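Local coordinates for putative peptide binding protein (Ruminococcus gnavus, PDB 3NOH) that is of unproven function but probably binds peptides, and belongs to a family grouped with the periplasmic binding proteins, at residues G21-M27 with D129-S135; L31-S35 with E59-D63; F62-V66 with K109-L114. All blocks are in the same frame, centred on the assembly; numbering follows the deposited sequence.

Contact 1: G21-M27 with D129-S135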
ATOM      1  N   GLY A  21      -8.366 -14.077   0.869  1.00 41.52           N
ATOM      2  CA  GLY A  21      -7.039 -14.523   0.444  1.00 37.96           C
ATOM      3  C   GLY A  21      -5.962 -13.553   0.891  1.00 37.52           C
ATOM      4  O   GLY A  21      -6.137 -12.801   1.846  1.00 36.07           O
ATOM      5  N   SER A  22      -4.860 -13.541   0.125  1.00 31.97           N
ATOM      6  CA  SER A  22      -3.668 -12.746   0.423  1.00 29.46           C
ATOM      7  C   SER A  22      -3.663 -11.497  -0.379  1.00 26.56           C
ATOM      8  O   SER A  22      -4.083 -11.478  -1.533  1.00 27.39           O
ATOM      9  CB  SER A  22      -2.390 -13.553   0.043  1.00 27.46           C
ATOM     10  OG  SER A  22      -2.228 -14.657   0.881  1.00 32.90           O
ATOM     11  N   TYR A  23      -3.172 -10.439   0.247  1.00 24.39           N
ATOM     12  CA  TYR A  23      -2.978  -9.172  -0.380  1.00 22.71           C
ATOM     13  C   TYR A  23      -1.584  -8.751  -0.091  1.00 25.69           C
ATOM     14  O   TYR A  23      -0.905  -9.292   0.804  1.00 24.79           O
ATOM     15  CB  TYR A  23      -3.963  -8.140   0.198  1.00 23.14           C
ATOM     16  CG  TYR A  23      -5.381  -8.468  -0.144  1.00 22.29           C
ATOM     17  CD1 TYR A  23      -6.068  -9.395   0.604  1.00 26.04           C
ATOM     18  CD2 TYR A  23      -6.029  -7.858  -1.228  1.00 23.69           C
ATOM     19  CE1 TYR A  23      -7.380  -9.762   0.263  1.00 27.68           C
ATOM     20  CE2 TYR A  23      -7.324  -8.208  -1.567  1.00 24.22           C
ATOM     21  CZ  TYR A  23      -7.990  -9.159  -0.828  1.00 26.69           C
ATOM     22  OH  TYR A  23      -9.304  -9.492  -1.141  1.00 30.20           O
ATOM     23  N   ILE A  24      -1.163  -7.774  -0.888  1.00 23.56           N
ATOM     24  CA  ILE A  24       0.083  -7.117  -0.614  1.00 23.61           C
ATOM     25  C   ILE A  24      -0.030  -5.630  -0.470  1.00 24.36           C
ATOM     26  O   ILE A  24      -0.839  -4.991  -1.137  1.00 23.16           O
ATOM     27  CB  ILE A  24       1.161  -7.459  -1.620  1.00 25.26           C
ATOM     28  CG1 ILE A  24       0.829  -6.997  -3.009  1.00 28.42           C
ATOM     29  CG2 ILE A  24       1.545  -8.973  -1.590  1.00 25.68           C
ATOM     30  CD1 ILE A  24       2.154  -7.028  -3.876  1.00 32.75           C
ATOM     31  N   PHE A  25       0.770  -5.107   0.481  1.00 23.45           N
ATOM     32  CA  PHE A  25       1.058  -3.704   0.604  1.00 20.82           C
ATOM     33  C   PHE A  25       2.478  -3.510   0.159  1.00 25.38           C
ATOM     34  O   PHE A  25       3.385  -4.051   0.791  1.00 24.02           O
ATOM     35  CB  PHE A  25       0.831  -3.176   2.013  1.00 23.45           C
ATOM     36  CG  PHE A  25       1.241  -1.751   2.203  1.00 22.92           C
ATOM     37  CD1 PHE A  25       0.536  -0.743   1.607  1.00 25.35           C
ATOM     38  CD2 PHE A  25       2.359  -1.430   2.996  1.00 25.75           C
ATOM     39  CE1 PHE A  25       0.919   0.565   1.758  1.00 25.17           C
ATOM     40  CE2 PHE A  25       2.721  -0.095   3.162  1.00 28.02           C
ATOM     41  CZ  PHE A  25       2.015   0.880   2.534  1.00 27.88           C
ATOM     42  N   CYS A  26       2.668  -2.720  -0.913  1.00 22.70           N
ATOM     43  CA  CYS A  26       3.942  -2.689  -1.611  1.00 23.04           C
ATOM     44  C   CYS A  26       4.396  -1.225  -1.737  1.00 21.78           C
ATOM     45  O   CYS A  26       3.614  -0.370  -2.159  1.00 22.78           O
ATOM     46  CB  CYS A  26       3.787  -3.337  -3.023  1.00 25.12           C
ATOM     47  SG  CYS A  26       5.347  -3.511  -3.874  1.00 28.60           S
HETATM   48  N   MSE A  27       5.665  -0.968  -1.389  1.00 22.81           N
HETATM   49  CA  MSE A  27       6.273   0.363  -1.437  1.00 21.83           C
HETATM   50  C   MSE A  27       7.434   0.346  -2.400  1.00 24.24           C
HETATM   51  O   MSE A  27       8.196  -0.634  -2.455  1.00 25.32           O
HETATM   52  CB  MSE A  27       6.773   0.778  -0.029  1.00 23.75           C
HETATM   53  CG  MSE A  27       5.639   0.962   0.962  1.00 23.48           C
HETATM   54 SE   MSE A  27       6.277   1.080   2.745  0.75 25.55          SE
HETATM   55  CE  MSE A  27       6.607  -0.828   2.967  1.00 29.52           C
ATOM     56  N   ASP A 129       9.506  -3.277  -1.951  1.00 29.13           N
ATOM     57  CA  ASP A 129       9.521  -3.626  -0.533  1.00 30.71           C
ATOM     58  C   ASP A 129       8.072  -3.835  -0.133  1.00 28.69           C
ATOM     59  O   ASP A 129       7.278  -2.878  -0.074  1.00 28.35           O
ATOM     60  CB  ASP A 129      10.166  -2.553   0.315  1.00 30.91           C
ATOM     61  CG  ASP A 129      10.329  -2.990   1.792  1.00 35.44           C
ATOM     62  OD1 ASP A 129      10.290  -4.205   2.074  1.00 32.83           O
ATOM     63  OD2 ASP A 129      10.455  -2.122   2.680  1.00 35.34           O
ATOM     64  N   TYR A 130       7.699  -5.099   0.122  1.00 27.47           N
ATOM     65  CA  TYR A 130       6.301  -5.368   0.417  1.00 26.99           C
ATOM     66  C   TYR A 130       6.075  -6.314   1.589  1.00 26.63           C
ATOM     67  O   TYR A 130       7.004  -6.951   2.102  1.00 29.33           O
ATOM     68  CB  TYR A 130       5.564  -5.889  -0.848  1.00 28.40           C
ATOM     69  CG  TYR A 130       5.992  -7.221  -1.273  1.00 25.71           C
ATOM     70  CD1 TYR A 130       7.112  -7.414  -2.089  1.00 29.75           C
ATOM     71  CD2 TYR A 130       5.354  -8.372  -0.741  1.00 30.39           C
ATOM     72  CE1 TYR A 130       7.520  -8.699  -2.441  1.00 36.60           C
ATOM     73  CE2 TYR A 130       5.765  -9.636  -1.059  1.00 28.99           C
ATOM     74  CZ  TYR A 130       6.846  -9.810  -1.876  1.00 29.44           C
ATOM     75  OH  TYR A 130       7.186 -11.057  -2.232  1.00 33.99           O
ATOM     76  N   ILE A 131       4.813  -6.335   2.030  1.00 26.32           N
ATOM     77  CA  ILE A 131       4.331  -7.217   3.071  1.00 28.19           C
ATOM     78  C   ILE A 131       3.039  -7.901   2.618  1.00 28.36           C
ATOM     79  O   ILE A 131       2.197  -7.269   1.956  1.00 29.06           O
ATOM     80  CB  ILE A 131       4.153  -6.437   4.405  1.00 30.62           C
ATOM     81  CG1 ILE A 131       3.740  -7.328   5.537  1.00 34.08           C
ATOM     82  CG2 ILE A 131       3.138  -5.290   4.285  1.00 30.30           C
ATOM     83  CD1 ILE A 131       3.945  -6.627   6.923  1.00 34.09           C
ATOM     84  N   ILE A 132       2.927  -9.191   2.929  1.00 28.12           N
ATOM     85  CA  ILE A 132       1.709  -9.973   2.682  1.00 28.74           C
ATOM     86  C   ILE A 132       0.773  -9.786   3.855  1.00 35.69           C
ATOM     87  O   ILE A 132       1.186  -9.899   5.028  1.00 35.89           O
ATOM     88  CB  ILE A 132       1.958 -11.481   2.481  1.00 31.51           C
ATOM     89  CG1 ILE A 132       2.567 -11.763   1.123  1.00 30.49           C
ATOM     90  CG2 ILE A 132       0.666 -12.290   2.579  1.00 37.02           C
ATOM     91  CD1 ILE A 132       3.047 -13.152   0.988  1.00 34.47           C
ATOM     92  N   LEU A 133      -0.467  -9.448   3.509  1.00 30.66           N
ATOM     93  CA  LEU A 133      -1.548  -9.187   4.445  1.00 34.12           C
ATOM     94  C   LEU A 133      -2.576 -10.276   4.217  1.00 35.19           C
ATOM     95  O   LEU A 133      -2.847 -10.636   3.084  1.00 35.26           O
ATOM     96  CB  LEU A 133      -2.190  -7.848   4.156  1.00 31.69           C
ATOM     97  CG  LEU A 133      -1.297  -6.625   4.182  1.00 33.74           C
ATOM     98  CD1 LEU A 133      -2.046  -5.417   3.654  1.00 36.04           C
ATOM     99  CD2 LEU A 133      -0.769  -6.461   5.640  1.00 38.52           C
ATOM    100  N   ASP A 134      -3.149 -10.775   5.314  1.00 37.10           N
ATOM    101  CA  ASP A 134      -4.198 -11.770   5.260  1.00 38.88           C
ATOM    102  C   ASP A 134      -5.566 -11.105   5.460  1.00 40.83           C
ATOM    103  O   ASP A 134      -5.723 -10.234   6.321  1.00 36.08           O
ATOM    104  CB  ASP A 134      -3.996 -12.826   6.330  1.00 43.90           C
ATOM    105  CG  ASP A 134      -4.980 -13.949   6.194  1.00 47.25           C
ATOM    106  OD1 ASP A 134      -4.829 -14.778   5.250  1.00 51.80           O
ATOM    107  OD2 ASP A 134      -5.918 -13.977   7.012  1.00 49.67           O
ATOM    108  N   SER A 135      -6.540 -11.533   4.661  1.00 33.74           N
ATOM    109  CA  SER A 135      -7.854 -10.965   4.674  1.00 37.49           C
ATOM    110  C   SER A 135      -8.521 -10.976   6.049  1.00 43.52           C
ATOM    111  O   SER A 135      -9.197 -10.018   6.457  1.00 43.78           O
ATOM    112  CB  SER A 135      -8.694 -11.725   3.626  1.00 32.38           C
ATOM    113  OG  SER A 135      -8.909 -13.094   4.030  1.00 40.79           O
TER
HETATM  114  O   HOH W   1      -2.215 -14.102   3.595  1.00 38.47           O
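Residues 22-27 and 129-134 run antiparallel as adjacent strands, their axes 4.5 Å apart at closest approach and 146° apart in direction, so the ladder twists. Hydrogen-bonded pairs fall at Tyr23-Leu133, Phe25-Ile131 and Met27-Asp129. Tyr23 N reaches Leu133 O at 2.9 Å and Leu133 N reaches Tyr23 O at 2.7 Å; Phe25 N to Ile131 O and Ile131 N to Phe25 O are both 3.0 Å; Met27 N to Asp129 O is 2.8 Å and Asp129 N to Met27 O 3.0 Å. Past Tyr23-Leu133, Ser135 N donates to Gly21 O (3.1 Å). The intervening non-hydrogen-bonded pairs close up to a CA-CA distance of 4.1 Å at Cys26-Tyr130, accompanied by CA-H...O contacts such as Tyr130 CA to Phe25 O at 3.2 Å.

One face carries Tyr23, Phe25, Met27 (a selenomethionine), Ile131 and Leu133. Here Phe25 CB packs against Ile131 CG2 at 3.9 Å and Leu133 CD1 at 4.0 Å, and helix 37-47 packs on Met27 (Leu43), Ile131 (Lys44) and Leu133 (Val47). Asp129 lies on this face too, its carboxylate in salt bridges with Arg40 and Lys44. On the other face Ile24 CG2 lies 3.9 Å from Tyr130 CD2 and Cys26 CB 3.8 Å from Tyr130 CB, with Leu125 of helix 122-126 against all three. A water links Ser22 OG (2.8 Å) to Asp134 OD1 (3.2 Å), while Asp134 OD2 hydrogen-bonds to Ala136 N.

Strand 129-134 is an outermost strand of the mixed sheet; the pairing joins the chain's first and last strands, with helices on both faces as in a three-layer alpha/beta sandwich.

Contact 2: L31-S35 with E59-D63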
ATOM      1  N   LEU A  31      12.033   5.442  -4.166  1.00 32.78           N
ATOM      2  CA  LEU A  31      11.421   6.776  -4.007  0.50 34.69           C
ATOM      3  C   LEU A  31      12.036   7.462  -2.789  1.00 38.56           C
ATOM      4  O   LEU A  31      11.991   6.927  -1.669  1.00 35.83           O
ATOM      5  CB  LEU A  31       9.902   6.621  -3.853  0.50 31.63           C
ATOM      6  CG  LEU A  31       8.985   7.828  -3.607  0.50 32.80           C
ATOM      7  CD1 LEU A  31       8.765   8.618  -4.876  0.50 29.66           C
ATOM      8  CD2 LEU A  31       7.656   7.342  -3.031  0.50 24.45           C
ATOM      9  N   ASP A  32      12.633   8.644  -2.998  1.00 42.11           N
ATOM     10  CA  ASP A  32      13.304   9.369  -1.940  1.00 44.79           C
ATOM     11  C   ASP A  32      12.513   9.383  -0.654  1.00 39.81           C
ATOM     12  O   ASP A  32      13.061   9.111   0.415  1.00 41.85           O
ATOM     13  CB  ASP A  32      13.623  10.802  -2.384  1.00 50.10           C
ATOM     14  CG  ASP A  32      14.857  10.874  -3.282  1.00 63.41           C
ATOM     15  OD1 ASP A  32      15.545   9.830  -3.422  1.00 70.20           O
ATOM     16  OD2 ASP A  32      15.147  11.962  -3.849  1.00 76.38           O
ATOM     17  N   LYS A  33      11.226   9.671  -0.754  1.00 39.44           N
ATOM     18  CA  LYS A  33      10.418   9.806   0.447  1.00 40.59           C
ATOM     19  C   LYS A  33      10.088   8.539   1.185  1.00 37.88           C
ATOM     20  O   LYS A  33       9.644   8.598   2.321  1.00 35.78           O
ATOM     21  CB  LYS A  33       9.166  10.566   0.164  1.00 42.21           C
ATOM     22  CG  LYS A  33       8.148   9.939  -0.662  1.00 44.15           C
ATOM     23  CD  LYS A  33       7.055  10.966  -0.763  1.00 50.70           C
ATOM     24  CE  LYS A  33       6.032  10.563  -1.768  1.00 40.49           C
ATOM     25  NZ  LYS A  33       5.076  11.716  -1.949  1.00 39.55           N
ATOM     26  N   LEU A  34      10.261   7.400   0.524  1.00 33.36           N
ATOM     27  CA  LEU A  34      10.058   6.118   1.183  1.00 31.22           C
ATOM     28  C   LEU A  34      11.376   5.341   1.240  1.00 33.63           C
ATOM     29  O   LEU A  34      11.353   4.147   1.458  1.00 33.57           O
ATOM     30  CB  LEU A  34       8.979   5.310   0.461  1.00 29.68           C
ATOM     31  CG  LEU A  34       7.521   5.786   0.595  1.00 28.75           C
ATOM     32  CD1 LEU A  34       6.621   4.949  -0.317  1.00 29.47           C
ATOM     33  CD2 LEU A  34       7.030   5.798   2.076  1.00 32.81           C
ATOM     34  N   SER A  35      12.518   6.011   1.087  1.00 33.13           N
ATOM     35  CA  SER A  35      13.799   5.329   0.991  1.00 37.11           C
ATOM     36  C   SER A  35      14.429   4.956   2.330  1.00 36.16           C
ATOM     37  O   SER A  35      15.403   4.228   2.348  1.00 41.70           O
ATOM     38  CB  SER A  35      14.802   6.184   0.239  1.00 39.23           C
ATOM     39  OG  SER A  35      15.177   7.324   0.991  1.00 43.99           O
ATOM     40  N   GLU A  59       7.086  15.395   7.670  1.00 38.10           N
ATOM     41  CA  GLU A  59       5.791  14.865   7.308  1.00 37.77           C
ATOM     42  C   GLU A  59       5.910  13.684   6.358  1.00 37.15           C
ATOM     43  O   GLU A  59       6.767  13.650   5.486  1.00 37.76           O
ATOM     44  CB  GLU A  59       4.925  15.982   6.682  1.00 36.72           C
ATOM     45  CG  GLU A  59       3.650  15.496   5.985  1.00 49.67           C
ATOM     46  N   LEU A  60       5.036  12.700   6.534  1.00 33.68           N
ATOM     47  CA  LEU A  60       5.000  11.596   5.646  1.00 31.96           C
ATOM     48  C   LEU A  60       3.789  11.757   4.754  1.00 30.59           C
ATOM     49  O   LEU A  60       2.657  11.816   5.233  1.00 29.51           O
ATOM     50  CB  LEU A  60       4.913  10.291   6.424  1.00 34.97           C
ATOM     51  CG  LEU A  60       4.853   9.032   5.563  1.00 30.82           C
ATOM     52  CD1 LEU A  60       6.087   8.836   4.658  1.00 34.25           C
ATOM     53  CD2 LEU A  60       4.707   7.852   6.511  1.00 33.85           C
ATOM     54  N   SER A  61       4.018  11.826   3.445  1.00 29.72           N
ATOM     55  CA  SER A  61       2.922  11.998   2.537  1.00 26.65           C
ATOM     56  C   SER A  61       3.183  11.145   1.323  1.00 26.83           C
ATOM     57  O   SER A  61       4.256  11.276   0.762  1.00 30.31           O
ATOM     58  CB  SER A  61       2.871  13.471   2.082  1.00 33.91           C
ATOM     59  OG  SER A  61       1.729  13.682   1.297  1.00 38.94           O
ATOM     60  N   PHE A  62       2.212  10.319   0.921  1.00 24.92           N
ATOM     61  CA  PHE A  62       2.380   9.412  -0.218  1.00 23.61           C
ATOM     62  C   PHE A  62       1.039   8.902  -0.681  1.00 25.31           C
ATOM     63  O   PHE A  62       0.042   8.978   0.041  1.00 24.92           O
ATOM     64  CB  PHE A  62       3.356   8.248   0.067  1.00 24.40           C
ATOM     65  CG  PHE A  62       2.888   7.281   1.119  1.00 23.00           C
ATOM     66  CD1 PHE A  62       3.117   7.548   2.476  1.00 24.64           C
ATOM     67  CD2 PHE A  62       2.201   6.135   0.782  1.00 23.85           C
ATOM     68  CE1 PHE A  62       2.645   6.653   3.444  1.00 26.44           C
ATOM     69  CE2 PHE A  62       1.757   5.224   1.771  1.00 26.92           C
ATOM     70  CZ  PHE A  62       1.982   5.493   3.092  1.00 27.22           C
ATOM     71  N   ASP A  63       1.003   8.427  -1.910  1.00 21.46           N
ATOM     72  CA  ASP A  63      -0.204   7.883  -2.483  1.00 21.48           C
ATOM     73  C   ASP A  63      -0.167   6.359  -2.419  1.00 21.90           C
ATOM     74  O   ASP A  63       0.883   5.704  -2.591  1.00 20.81           O
ATOM     75  CB  ASP A  63      -0.349   8.339  -3.943  1.00 21.99           C
ATOM     76  CG  ASP A  63      -0.510   9.856  -4.094  1.00 28.39           C
ATOM     77  OD1 ASP A  63      -0.936  10.506  -3.146  1.00 30.85           O
ATOM     78  OD2 ASP A  63      -0.181  10.377  -5.201  1.00 34.06           O
TER
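Lys33 does most of the reaching here. It leaves the short 3-10 turn at 32-33 with chi1 in p and every later torsion in t, an extended chain that carries NZ across to donate to Ser61 O at 2.9 Å; NZ also makes a long, weak ion pair with Glu111 OE1. Its methylenes brush the strand, with Lys33 CE 4.0 Å from Phe62 CB. The backbones stay well apart: the nearest CA pair, Lys33 and Leu60, is separated by 7.7 Å, so side chains bridge the gap and bury 205 Å².

Leu34 adopts the m,t rotamer. Its CA-to-CB bond points sideways, yet the end of the side chain comes nearer, placing CD2 4.1 Å from Leu60 CD1 and 4.3 Å from Phe62 CD1. Leu60 answers with t,p, which brings its CD1 into that contact and to 4.3 Å from Lys33 O. Phe62 has chi1 in p; its CB faces the turn while the ring runs on away from it. Leu34 N bonds to Leu31 O (2.8 Å) and Ser35 N to Asp32 O (3.2 Å), keeping the turn tight. The p rotamer of Ser35 sends OG back to the same Asp32 O at 2.8 Å.

The turn sits between strand 22-27 and helix 37-47. Leu43 of that helix touches Leu34, Leu60 and Phe62, so turn, helix and the start of strand 61-67 share one apolar cluster. Separately, Arg40 NH1 hydrogen-bonds to Leu34 O. Toward strand 90-96, Leu60 makes a backbone hydrogen bond with Asp90, and Ser61 OG hydrogen-bonds to Asp90 O.

Contact 3: F62-V66 with K109-L114; sequences FDIYV and KYEAFL
Build 62-66 as a regular beta strand and lay 112-114 beside it in parallel, axes 4.2 Å apart at closest and 32° askew, with Ile64 opposite Ala112 (CA-CA 4.7 Å) and Tyr65 opposite Phe113 (CA-CA 4.4 Å). Ala112 N donates weakly to Asp63 O (3.2 Å), Tyr65 N to Ala112 O (2.9 Å) and Leu114 N to Tyr65 O (3.0 Å). Ile64 and Val66 turn their backbone groups the other way, to strand 90-96. Just before the ladder Glu111 departs from strand geometry (phi/psi -107/-62), and its side chain (m,t, chi3 -21°) takes over: OE1 accepts Asp63 N at 2.8 Å and makes a long, weak ion pair with Lys33 NZ. This is the parallel core of an alpha/beta sheet, its strands joined in sequence by beta-alpha-beta crossovers through helices 71-86 and 98-107. Asp63 (chi1 m) OD1 accepts from Gln92 NE2; OD2 forms a salt bridge with Lys94 NZ, although it stands only 4.2 Å from Glu111 OE1. Ile64 (m,t) sets CG1 4.2 Å from Ala112 CB and CG2 3.9 Å from Leu114 CD1; helix 71-86 covers Leu114 and Val66. On the other face Tyr65 CB meets Phe113 CB at 4.0 Å. With Tyr65 in m, chi2 -17°, CE2 lies 3.6 Å from Tyr110 CB and OH is hydrogen-bonded to Arg104 NH1, which also donates to Lys109 O. Tyr110 O accepts from Asn28 ND2.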
ATOM      1  N   PHE A  62       2.212  10.319   0.921  1.00 24.92           N
ATOM      2  CA  PHE A  62       2.380   9.412  -0.218  1.00 23.61           C
ATOM      3  C   PHE A  62       1.039   8.902  -0.681  1.00 25.31           C
ATOM      4  O   PHE A  62       0.042   8.978   0.041  1.00 24.92           O
ATOM      5  CB  PHE A  62       3.356   8.248   0.067  1.00 24.40           C
ATOM      6  CG  PHE A  62       2.888   7.281   1.119  1.00 23.00           C
ATOM      7  CD1 PHE A  62       3.117   7.548   2.476  1.00 24.64           C
ATOM      8  CD2 PHE A  62       2.201   6.135   0.782  1.00 23.85           C
ATOM      9  CE1 PHE A  62       2.645   6.653   3.444  1.00 26.44           C
ATOM     10  CE2 PHE A  62       1.757   5.224   1.771  1.00 26.92           C
ATOM     11  CZ  PHE A  62       1.982   5.493   3.092  1.00 27.22           C
ATOM     12  N   ASP A  63       1.003   8.427  -1.910  1.00 21.46           N
ATOM     13  CA  ASP A  63      -0.204   7.883  -2.483  1.00 21.48           C
ATOM     14  C   ASP A  63      -0.167   6.359  -2.419  1.00 21.90           C
ATOM     15  O   ASP A  63       0.883   5.704  -2.591  1.00 20.81           O
ATOM     16  CB  ASP A  63      -0.349   8.339  -3.943  1.00 21.99           C
ATOM     17  CG  ASP A  63      -0.510   9.856  -4.094  1.00 28.39           C
ATOM     18  OD1 ASP A  63      -0.936  10.506  -3.146  1.00 30.85           O
ATOM     19  OD2 ASP A  63      -0.181  10.377  -5.201  1.00 34.06           O
ATOM     20  N   ILE A  64      -1.349   5.767  -2.300  1.00 19.57           N
ATOM     21  CA  ILE A  64      -1.526   4.337  -2.425  1.00 20.15           C
ATOM     22  C   ILE A  64      -2.437   4.046  -3.610  1.00 19.75           C
ATOM     23  O   ILE A  64      -3.578   4.504  -3.647  1.00 19.83           O
ATOM     24  CB  ILE A  64      -2.166   3.693  -1.163  1.00 21.38           C
ATOM     25  CG1 ILE A  64      -1.265   3.957   0.047  1.00 21.11           C
ATOM     26  CG2 ILE A  64      -2.365   2.176  -1.382  1.00 22.77           C
ATOM     27  CD1 ILE A  64      -1.847   3.550   1.419  1.00 22.77           C
ATOM     28  N   TYR A  65      -1.960   3.325  -4.599  1.00 19.54           N
ATOM     29  CA  TYR A  65      -2.773   2.921  -5.741  1.00 17.90           C
ATOM     30  C   TYR A  65      -3.525   1.620  -5.473  1.00 20.55           C
ATOM     31  O   TYR A  65      -3.074   0.773  -4.721  1.00 19.93           O
ATOM     32  CB  TYR A  65      -1.909   2.732  -6.984  1.00 19.07           C
ATOM     33  CG  TYR A  65      -1.178   3.937  -7.486  1.00 20.00           C
ATOM     34  CD1 TYR A  65      -1.512   5.207  -7.100  1.00 21.42           C
ATOM     35  CD2 TYR A  65      -0.181   3.769  -8.442  1.00 20.04           C
ATOM     36  CE1 TYR A  65      -0.838   6.335  -7.616  1.00 23.88           C
ATOM     37  CE2 TYR A  65       0.487   4.857  -8.965  1.00 21.86           C
ATOM     38  CZ  TYR A  65       0.130   6.131  -8.581  1.00 25.87           C
ATOM     39  OH  TYR A  65       0.820   7.224  -9.098  1.00 27.82           O
ATOM     40  N   VAL A  66      -4.685   1.472  -6.090  1.00 17.31           N
ATOM     41  CA  VAL A  66      -5.526   0.294  -5.923  0.50 18.21           C
ATOM     42  C   VAL A  66      -6.255   0.052  -7.238  1.00 20.21           C
ATOM     43  O   VAL A  66      -6.605   1.002  -7.920  1.00 20.84           O
ATOM     44  CB  VAL A  66      -6.542   0.489  -4.763  0.50 19.51           C
ATOM     45  CG1 VAL A  66      -7.455   1.702  -5.011  0.50 16.01           C
ATOM     46  CG2 VAL A  66      -7.398  -0.764  -4.532  0.50 19.79           C
ATOM     47  N   LYS A 109       6.555   3.652 -11.580  1.00 23.89           N
ATOM     48  CA  LYS A 109       5.845   4.929 -11.531  0.50 24.52           C
ATOM     49  C   LYS A 109       4.713   4.820 -10.503  1.00 21.16           C
ATOM     50  O   LYS A 109       3.491   4.944 -10.791  1.00 21.70           O
ATOM     51  CB  LYS A 109       5.457   5.398 -12.937  0.50 24.28           C
ATOM     52  CG  LYS A 109       6.713   5.876 -13.724  0.50 27.14           C
ATOM     53  CD  LYS A 109       6.668   5.676 -15.273  0.50 37.65           C
ATOM     54  CE  LYS A 109       5.869   6.746 -16.055  0.50 41.86           C
ATOM     55  NZ  LYS A 109       6.683   7.883 -16.607  0.50 41.32           N
ATOM     56  N   TYR A 110       5.127   4.582  -9.253  1.00 21.79           N
ATOM     57  CA  TYR A 110       4.202   4.496  -8.146  1.00 21.18           C
ATOM     58  C   TYR A 110       4.955   4.799  -6.867  1.00 23.32           C
ATOM     59  O   TYR A 110       6.176   4.749  -6.862  1.00 22.07           O
ATOM     60  CB  TYR A 110       3.504   3.101  -8.059  1.00 21.81           C
ATOM     61  CG  TYR A 110       4.426   2.016  -7.532  1.00 19.85           C
ATOM     62  CD1 TYR A 110       5.373   1.420  -8.341  1.00 22.82           C
ATOM     63  CD2 TYR A 110       4.326   1.596  -6.206  1.00 21.43           C
ATOM     64  CE1 TYR A 110       6.215   0.410  -7.836  1.00 22.69           C
ATOM     65  CE2 TYR A 110       5.166   0.623  -5.686  1.00 23.24           C
ATOM     66  CZ  TYR A 110       6.095   0.019  -6.517  1.00 23.96           C
ATOM     67  OH  TYR A 110       6.956  -0.922  -6.044  1.00 25.98           O
ATOM     68  N   GLU A 111       4.224   5.058  -5.791  1.00 20.92           N
ATOM     69  CA  GLU A 111       4.805   5.271  -4.466  1.00 21.36           C
ATOM     70  C   GLU A 111       4.503   4.036  -3.650  1.00 22.54           C
ATOM     71  O   GLU A 111       5.437   3.338  -3.208  1.00 23.34           O
ATOM     72  CB  GLU A 111       4.263   6.570  -3.827  1.00 21.93           C
ATOM     73  CG  GLU A 111       4.474   7.744  -4.795  1.00 24.42           C
ATOM     74  CD  GLU A 111       4.134   9.107  -4.260  1.00 28.45           C
ATOM     75  OE1 GLU A 111       3.376   9.182  -3.295  1.00 22.69           O
ATOM     76  OE2 GLU A 111       4.597  10.112  -4.865  1.00 30.18           O
ATOM     77  N   ALA A 112       3.221   3.750  -3.443  1.00 20.10           N
ATOM     78  CA  ALA A 112       2.770   2.505  -2.767  1.00 20.52           C
ATOM     79  C   ALA A 112       1.530   1.976  -3.467  1.00 19.76           C
ATOM     80  O   ALA A 112       0.847   2.707  -4.180  1.00 20.00           O
ATOM     81  CB  ALA A 112       2.516   2.696  -1.249  1.00 20.97           C
ATOM     82  N   PHE A 113       1.250   0.690  -3.314  1.00 18.84           N
ATOM     83  CA  PHE A 113      -0.001   0.142  -3.765  1.00 19.41           C
ATOM     84  C   PHE A 113      -0.488  -0.967  -2.881  1.00 19.94           C
ATOM     85  O   PHE A 113       0.292  -1.604  -2.142  1.00 20.14           O
ATOM     86  CB  PHE A 113       0.005  -0.301  -5.249  1.00 19.98           C
ATOM     87  CG  PHE A 113       0.857  -1.508  -5.575  1.00 19.79           C
ATOM     88  CD1 PHE A 113       0.345  -2.777  -5.432  1.00 20.88           C
ATOM     89  CD2 PHE A 113       2.155  -1.353  -6.030  1.00 18.98           C
ATOM     90  CE1 PHE A 113       1.091  -3.883  -5.756  1.00 20.46           C
ATOM     91  CE2 PHE A 113       2.913  -2.454  -6.358  1.00 20.54           C
ATOM     92  CZ  PHE A 113       2.390  -3.734  -6.197  1.00 23.07           C
ATOM     93  N   LEU A 114      -1.777  -1.255  -3.009  1.00 19.12           N
ATOM     94  CA  LEU A 114      -2.412  -2.428  -2.415  1.00 19.70           C
ATOM     95  C   LEU A 114      -2.961  -3.288  -3.517  1.00 20.57           C
ATOM     96  O   LEU A 114      -3.568  -2.768  -4.450  1.00 20.37           O
ATOM     97  CB  LEU A 114      -3.575  -1.991  -1.533  1.00 21.17           C
ATOM     98  CG  LEU A 114      -3.215  -1.406  -0.179  1.00 23.25           C
ATOM     99  CD1 LEU A 114      -4.401  -0.591   0.379  1.00 24.98           C
ATOM    100  CD2 LEU A 114      -2.791  -2.530   0.790  1.00 23.66           C
TER

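All three contacts reach one sheet. Contacts 1 and 3 supply four of its five strands, and the seam between them is the pairing of strands 22-27 and 112-116, where Cys26 O and Phe113 N lie 2.8 Å apart, probably hydrogen-bonded; their centres are about 13 Å apart. Contacts 2 and 3, with centres about 10 Å apart, share Phe62 and Asp63. Glu111 joins these two: its OE1 lies 3.3 Å from Lys33 NZ, a long, weak ion pair, and its O is 3.5 Å from Leu34 CD1. Contacts 1 and 2 are about 18 Å apart by centres, yet Met27 CB still meets Leu34 CD1 at 4.2 Å.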